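Local atomic coordinates of glycosyl hydrolase, family 8 (Clostridium perfringens, PDB entry 3REN), a protein that acts as an alpha-amylase, probably hydrolysing alpha-linked glucans such as starch, with an (alpha/alpha)6-barrel fold and a glycoside hydrolase family 8 sequence. Residues 59-64 / 98-103; 108-113 / 157-162. One frame throughout, in Å; residues are numbered along the deposited sequence. Where two conformers were deposited one is given.

Interactions 1 and 2 follow one another along the chain, their centres about 12 Å apart, and each pairs a short strand leading into a helix of the (alpha/alpha)6 barrel with an antiparallel partner. They meet directly where 98-103 runs beside 108-113: Ser99 OG lies 2.6 Å from Ser108 O, and Ser111 OG lies 2.8 Å from Ile98 O, both probable hydrogen bonds. Backbone bonds between Trp100 and Ser110 and between Arg101 and Ser108 join the same two segments, so both contacts share them. One sulfate, probably from the crystallisation liquor, sits at this junction, taking Trp100 NE1 and Arg101 NH2 from interaction 1 and approached by Ser108 OG from interaction 2.

Interaction 1: residues 59-64 / 98-103; sequences SVLSES and ISWRKE. With SO4 (sulfate ion), chain E.
Val60 and Lys102 form the hydrogen-bonded pair of a short antiparallel bridge, with Val60 N to Lys102 O and Lys102 N to Val60 O both 3.0 Å. A third backbone bond, Ser62 N to Trp100 O (3.1 Å), reaches its carbonyl from above the plane, where the chain turns into a helix. Ser62 OG, held between its own N and carbonyl carbon (chi1 56°), donates to Ser99 O at 2.8 Å. The strand 60-61 runs into helix 62-74 of the (alpha/alpha)6 barrel, with Leu61 as its N-cap residue; a water joins Trp100 O to Glu63 N.

Apolar contacts form on each face. The extended Lys102 chain runs alongside Val60, CE 3.8 Å from CB, and carries NZ on to Tyr39 O. On the face of Leu61 and Arg101, Leu61 lies side by side with Trp100, CD2 3.6 Å from CZ3 in an oblique approach to the ring, while Arg101 CB lies over the indole.

Arg101 bends at chi3 (70°), bringing its guanidinium face up to Trp100 CZ2, which lies 3.3 Å above its plane; NH2 (2.7 Å) and Trp100 NE1 converge on sulfate O3, and a water links NH1 to Ser59 OG, which also bonds Lys56 O.

Interaction 2: residues 108-113 / 157-162; sequences SPSSAT and VDYIDN. With SO4 (sulfate ion), chain E.
Thr113 and Ile160 cross at an angle, the threonine hydroxyl coming up to the end of the isoleucine, with OG1 3.5 Å from CD1. The same OG1 donates to Val157 O at 2.6 Å. With chi1 at -69°, the hydroxyl lies beside its own backbone N, so that the two donors of Thr113 serve consecutive carbonyls: N binds Asp158 O at 2.9 Å. Helix 133-150 packs against both side chains, Ala150 touching each of them.

Between these ends the chains run antiparallel. Ser111 and Ile160 are the hydrogen-bonded pair: Ser111 N to Ile160 O is 2.8 Å, and Ile160 N bonds Ser111 O in return. Ala112 and Tyr159 form the non-hydrogen-bonded pair, and Ala112 is the N-cap residue of helix 113-130, so a short strand again leads into a barrel helix, here beside the strand 155-160. Ser111 OG turns to Ile98 O and also receives a water.

Tyr159 extends along the pair with CG anti to its backbone N (chi1 172°), which brings the far end of the ring close to Ser110: CB of that serine stands 3.6 Å from Tyr159 OH and meets the ring obliquely. The phenol donates to Asp161 OD2 at 2.8 Å, a bond lying in the ring plane but arriving from above the carboxylate. The other oxygen, OD1, accepts the backbone N-H groups of Tyr163 and Gly164, a grip that fixes the rotation of the carboxylate. Farther out, one of two conformers of Ser108 places OG close to two sulfate oxygens, 2.6 Å from O3 and 2.7 Å from O4.

Interaction 1: residues 59-64 / 98-103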
loop_
_atom_site.group_PDB
_atom_site.type_symbol
_atom_site.label_atom_id
_atom_site.label_comp_id
_atom_site.label_asym_id
_atom_site.label_seq_id
_atom_site.Cartn_x
_atom_site.Cartn_y
_atom_site.Cartn_z
ATOM N N SER A 59 17.590 -5.691 0.683
ATOM C CA SER A 59 16.588 -6.731 0.694
ATOM C C SER A 59 15.445 -6.298 -0.222
ATOM O O SER A 59 15.346 -5.114 -0.580
ATOM C CB SER A 59 16.071 -6.964 2.108
ATOM O OG SER A 59 15.404 -5.804 2.555
ATOM N N VAL A 60 14.598 -7.253 -0.601
ATOM C CA VAL A 60 13.458 -6.993 -1.475
ATOM C C VAL A 60 12.208 -7.401 -0.731
ATOM O O VAL A 60 12.078 -8.551 -0.336
ATOM C CB VAL A 60 13.543 -7.855 -2.738
ATOM C CG1 VAL A 60 12.211 -7.824 -3.543
ATOM C CG2 VAL A 60 14.710 -7.427 -3.595
ATOM N N LEU A 61 11.283 -6.475 -0.562
ATOM C CA LEU A 61 10.007 -6.798 0.083
ATOM C C LEU A 61 8.948 -7.258 -0.945
ATOM O O LEU A 61 8.875 -6.693 -2.067
ATOM C CB LEU A 61 9.504 -5.548 0.785
ATOM C CG LEU A 61 10.322 -5.082 1.994
ATOM C CD1 LEU A 61 9.860 -3.695 2.486
ATOM C CD2 LEU A 61 10.238 -6.105 3.142
ATOM N N SER A 62 8.101 -8.232 -0.587
ATOM C CA SER A 62 6.999 -8.556 -1.501
ATOM C C SER A 62 5.979 -7.430 -1.504
ATOM O O SER A 62 5.139 -7.330 -2.433
ATOM C CB SER A 62 6.320 -9.873 -1.133
ATOM O OG SER A 62 5.865 -9.836 0.233
ATOM N N GLU A 63 6.036 -6.598 -0.457
ATOM C CA GLU A 63 5.322 -5.317 -0.458
ATOM C C GLU A 63 5.699 -4.499 -1.705
ATOM O O GLU A 63 4.806 -4.045 -2.420
ATOM C CB GLU A 63 5.599 -4.506 0.824
ATOM C CG GLU A 63 5.038 -3.050 0.859
ATOM C CD GLU A 63 5.550 -2.306 2.117
ATOM O OE1 GLU A 63 6.689 -1.742 2.076
ATOM O OE2 GLU A 63 4.838 -2.348 3.162
ATOM N N SER A 64 7.003 -4.282 -1.902
ATOM C CA SER A 64 7.521 -3.499 -3.032
ATOM C C SER A 64 7.115 -4.123 -4.355
ATOM O O SER A 64 6.615 -3.441 -5.266
ATOM C CB SER A 64 9.052 -3.428 -2.978
ATOM O OG SER A 64 9.454 -2.867 -1.744
ATOM N N ILE A 98 3.385 -15.897 -0.095
ATOM C CA ILE A 98 4.574 -15.171 -0.481
ATOM C C ILE A 98 5.288 -14.648 0.753
ATOM O O ILE A 98 4.667 -14.099 1.657
ATOM C CB ILE A 98 4.234 -14.005 -1.412
ATOM C CG1 ILE A 98 3.319 -14.465 -2.570
ATOM C CG2 ILE A 98 5.514 -13.321 -1.899
ATOM C CD1 ILE A 98 3.824 -15.806 -3.333
ATOM N N SER A 99 6.600 -14.804 0.752
ATOM C CA SER A 99 7.450 -14.408 1.849
ATOM C C SER A 99 7.360 -12.890 1.968
ATOM O O SER A 99 7.219 -12.212 0.946
ATOM C CB SER A 99 8.881 -14.769 1.509
ATOM O OG SER A 99 9.775 -14.356 2.526
ATOM N N TRP A 100 7.479 -12.344 3.181
ATOM C CA TRP A 100 7.493 -10.886 3.330
ATOM C C TRP A 100 8.752 -10.239 2.771
ATOM O O TRP A 100 8.701 -9.089 2.311
ATOM C CB TRP A 100 7.197 -10.400 4.784
ATOM C CG TRP A 100 8.366 -10.281 5.647
ATOM C CD1 TRP A 100 9.067 -11.310 6.194
ATOM C CD2 TRP A 100 8.990 -9.067 6.135
ATOM N NE1 TRP A 100 10.124 -10.830 6.982
ATOM C CE2 TRP A 100 10.108 -9.463 6.948
ATOM C CE3 TRP A 100 8.727 -7.701 5.966
ATOM C CZ2 TRP A 100 10.957 -8.536 7.587
ATOM C CZ3 TRP A 100 9.595 -6.758 6.596
ATOM C CH2 TRP A 100 10.692 -7.186 7.392
ATOM N N ARG A 101 9.869 -10.965 2.775
ATOM C CA ARG A 101 11.150 -10.341 2.434
ATOM C C ARG A 101 12.178 -11.370 2.019
ATOM O O ARG A 101 12.193 -12.439 2.587
ATOM C CB ARG A 101 11.708 -9.579 3.651
ATOM C CG ARG A 101 13.105 -8.957 3.403
ATOM C CD ARG A 101 13.526 -7.995 4.555
ATOM N NE ARG A 101 13.790 -8.787 5.757
ATOM C CZ ARG A 101 14.241 -8.303 6.905
ATOM N NH1 ARG A 101 14.511 -7.009 7.032
ATOM N NH2 ARG A 101 14.419 -9.133 7.928
ATOM N N LYS A 102 13.050 -11.026 1.061
ATOM C CA LYS A 102 14.243 -11.840 0.771
ATOM C C LYS A 102 15.505 -11.002 0.909
ATOM O O LYS A 102 15.474 -9.789 0.793
ATOM C CB LYS A 102 14.190 -12.551 -0.596
ATOM C CG LYS A 102 13.960 -11.642 -1.796
ATOM C CD LYS A 102 14.283 -12.319 -3.163
ATOM C CE LYS A 102 14.290 -11.247 -4.298
ATOM N NZ LYS A 102 14.495 -11.842 -5.682
ATOM N N GLU A 103 16.604 -11.670 1.222
ATOM C CA GLU A 103 17.934 -11.077 1.175
ATOM C C GLU A 103 18.772 -12.005 0.294
ATOM O O GLU A 103 18.947 -13.170 0.641
ATOM C CB GLU A 103 18.565 -11.059 2.561
ATOM C CG GLU A 103 17.809 -10.278 3.635
ATOM C CD GLU A 103 18.419 -10.463 5.029
ATOM O OE1 GLU A 103 19.663 -10.267 5.172
ATOM O OE2 GLU A 103 17.642 -10.810 5.967
HETATM S S SO4 E . 13.114 -12.533 8.937
HETATM O O1 SO4 E . 14.150 -12.194 9.901
HETATM O O2 SO4 E . 11.839 -12.827 9.580
HETATM O O3 SO4 E . 12.930 -11.402 8.041
HETATM O O4 SO4 E . 13.580 -13.713 8.220
HETATM O O HOH W 1 14.566 -4.696 5.067
HETATM O O HOH W 2 6.694 -7.316 2.427
#

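Interaction 2: residues 108-113 / 157-162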
loop_
_atom_site.group_PDB
_atom_site.type_symbol
_atom_site.label_atom_id
_atom_site.label_comp_id
_atom_site.label_asym_id
_atom_site.label_seq_id
_atom_site.Cartn_x
_atom_site.Cartn_y
_atom_site.Cartn_z
ATOM N N SER A 108 12.401 -14.995 3.825
ATOM C CA SER A 108 11.984 -15.088 5.215
ATOM C C SER A 108 10.846 -16.084 5.320
ATOM O O SER A 108 9.995 -16.139 4.423
ATOM C CB SER A 108 11.505 -13.740 5.726
ATOM O OG SER A 108 12.594 -12.861 5.856
ATOM N N PRO A 109 10.833 -16.896 6.402
ATOM C CA PRO A 109 9.755 -17.879 6.574
ATOM C C PRO A 109 8.444 -17.251 7.017
ATOM O O PRO A 109 7.469 -17.953 7.271
ATOM C CB PRO A 109 10.295 -18.808 7.677
ATOM C CG PRO A 109 11.243 -17.964 8.459
ATOM C CD PRO A 109 11.884 -17.053 7.439
ATOM N N SER A 110 8.372 -15.934 7.061
ATOM C CA SER A 110 7.134 -15.326 7.504
ATOM C C SER A 110 6.497 -14.467 6.412
ATOM O O SER A 110 7.178 -14.055 5.439
ATOM C CB SER A 110 7.376 -14.563 8.800
ATOM O OG SER A 110 8.100 -13.420 8.485
ATOM N N SER A 111 5.201 -14.224 6.597
ATOM C CA SER A 111 4.342 -13.541 5.646
ATOM C C SER A 111 3.425 -12.526 6.377
ATOM O O SER A 111 3.114 -12.735 7.542
ATOM C CB SER A 111 3.455 -14.563 4.958
ATOM O OG SER A 111 4.231 -15.383 4.126
ATOM N N ALA A 112 2.989 -11.479 5.676
ATOM C CA ALA A 112 2.001 -10.512 6.190
ATOM C C ALA A 112 0.783 -10.552 5.256
ATOM O O ALA A 112 0.941 -10.408 4.056
ATOM C CB ALA A 112 2.612 -9.101 6.173
ATOM N N THR A 113 -0.421 -10.710 5.804
ATOM C CA THR A 113 -1.657 -10.801 5.036
ATOM C C THR A 113 -1.823 -9.677 3.998
ATOM O O THR A 113 -2.285 -9.907 2.863
ATOM C CB THR A 113 -2.827 -10.876 6.014
ATOM O OG1 THR A 113 -2.783 -12.142 6.689
ATOM C CG2 THR A 113 -4.188 -10.743 5.332
ATOM N N VAL A 157 -5.763 -12.781 10.300
ATOM C CA VAL A 157 -4.755 -12.169 11.158
ATOM C C VAL A 157 -3.566 -11.736 10.320
ATOM O O VAL A 157 -3.381 -12.253 9.183
ATOM C CB VAL A 157 -4.330 -13.131 12.309
ATOM C CG1 VAL A 157 -5.589 -13.574 13.083
ATOM C CG2 VAL A 157 -3.596 -14.330 11.758
ATOM N N ASP A 158 -2.775 -10.817 10.881
ATOM C CA ASP A 158 -1.734 -10.131 10.161
ATOM C C ASP A 158 -0.581 -11.023 9.800
ATOM O O ASP A 158 -0.036 -10.894 8.707
ATOM C CB ASP A 158 -1.113 -9.002 10.996
ATOM C CG ASP A 158 -2.052 -7.818 11.219
ATOM O OD1 ASP A 158 -3.128 -7.698 10.559
ATOM O OD2 ASP A 158 -1.684 -6.980 12.077
ATOM N N TYR A 159 -0.135 -11.838 10.758
ATOM C CA TYR A 159 1.225 -12.416 10.713
ATOM C C TYR A 159 1.114 -13.927 10.614
ATOM O O TYR A 159 0.269 -14.528 11.261
ATOM C CB TYR A 159 2.051 -11.981 11.963
ATOM C CG TYR A 159 3.397 -12.694 12.071
ATOM C CD1 TYR A 159 4.553 -12.158 11.527
ATOM C CD2 TYR A 159 3.471 -13.953 12.659
ATOM C CE1 TYR A 159 5.761 -12.845 11.623
ATOM C CE2 TYR A 159 4.629 -14.635 12.737
ATOM C CZ TYR A 159 5.770 -14.099 12.237
ATOM O OH TYR A 159 6.898 -14.878 12.352
ATOM N N ILE A 160 1.945 -14.539 9.772
ATOM C CA ILE A 160 1.922 -16.009 9.581
ATOM C C ILE A 160 3.376 -16.443 9.370
ATOM O O ILE A 160 4.098 -15.816 8.587
ATOM C CB ILE A 160 1.105 -16.506 8.345
ATOM C CG1 ILE A 160 -0.307 -15.900 8.246
ATOM C CG2 ILE A 160 1.039 -18.067 8.306
ATOM C CD1 ILE A 160 -0.389 -14.578 7.367
ATOM N N ASP A 161 3.817 -17.471 10.106
ATOM C CA ASP A 161 5.087 -18.120 9.808
ATOM C C ASP A 161 4.917 -19.634 9.717
ATOM O O ASP A 161 3.798 -20.139 9.669
ATOM C CB ASP A 161 6.235 -17.672 10.732
ATOM C CG ASP A 161 6.037 -18.089 12.204
ATOM O OD1 ASP A 161 5.188 -18.945 12.497
ATOM O OD2 ASP A 161 6.718 -17.530 13.075
ATOM N N ASN A 162 6.018 -20.365 9.638
ATOM C CA ASN A 162 5.914 -21.831 9.481
ATOM C C ASN A 162 5.354 -22.543 10.740
ATOM O O ASN A 162 4.877 -23.683 10.652
ATOM C CB ASN A 162 7.256 -22.424 9.057
ATOM C CG ASN A 162 8.374 -22.008 9.962
ATOM O OD1 ASN A 162 8.522 -20.835 10.295
ATOM N ND2 ASN A 162 9.160 -22.974 10.399
HETATM S S SO4 E . 13.114 -12.533 8.937
HETATM O O1 SO4 E . 14.150 -12.194 9.901
HETATM O O2 SO4 E . 11.839 -12.827 9.580
HETATM O O3 SO4 E . 12.930 -11.402 8.041
HETATM O O4 SO4 E . 13.580 -13.713 8.220
HETATM O O HOH W 3 4.258 -17.633 5.998
#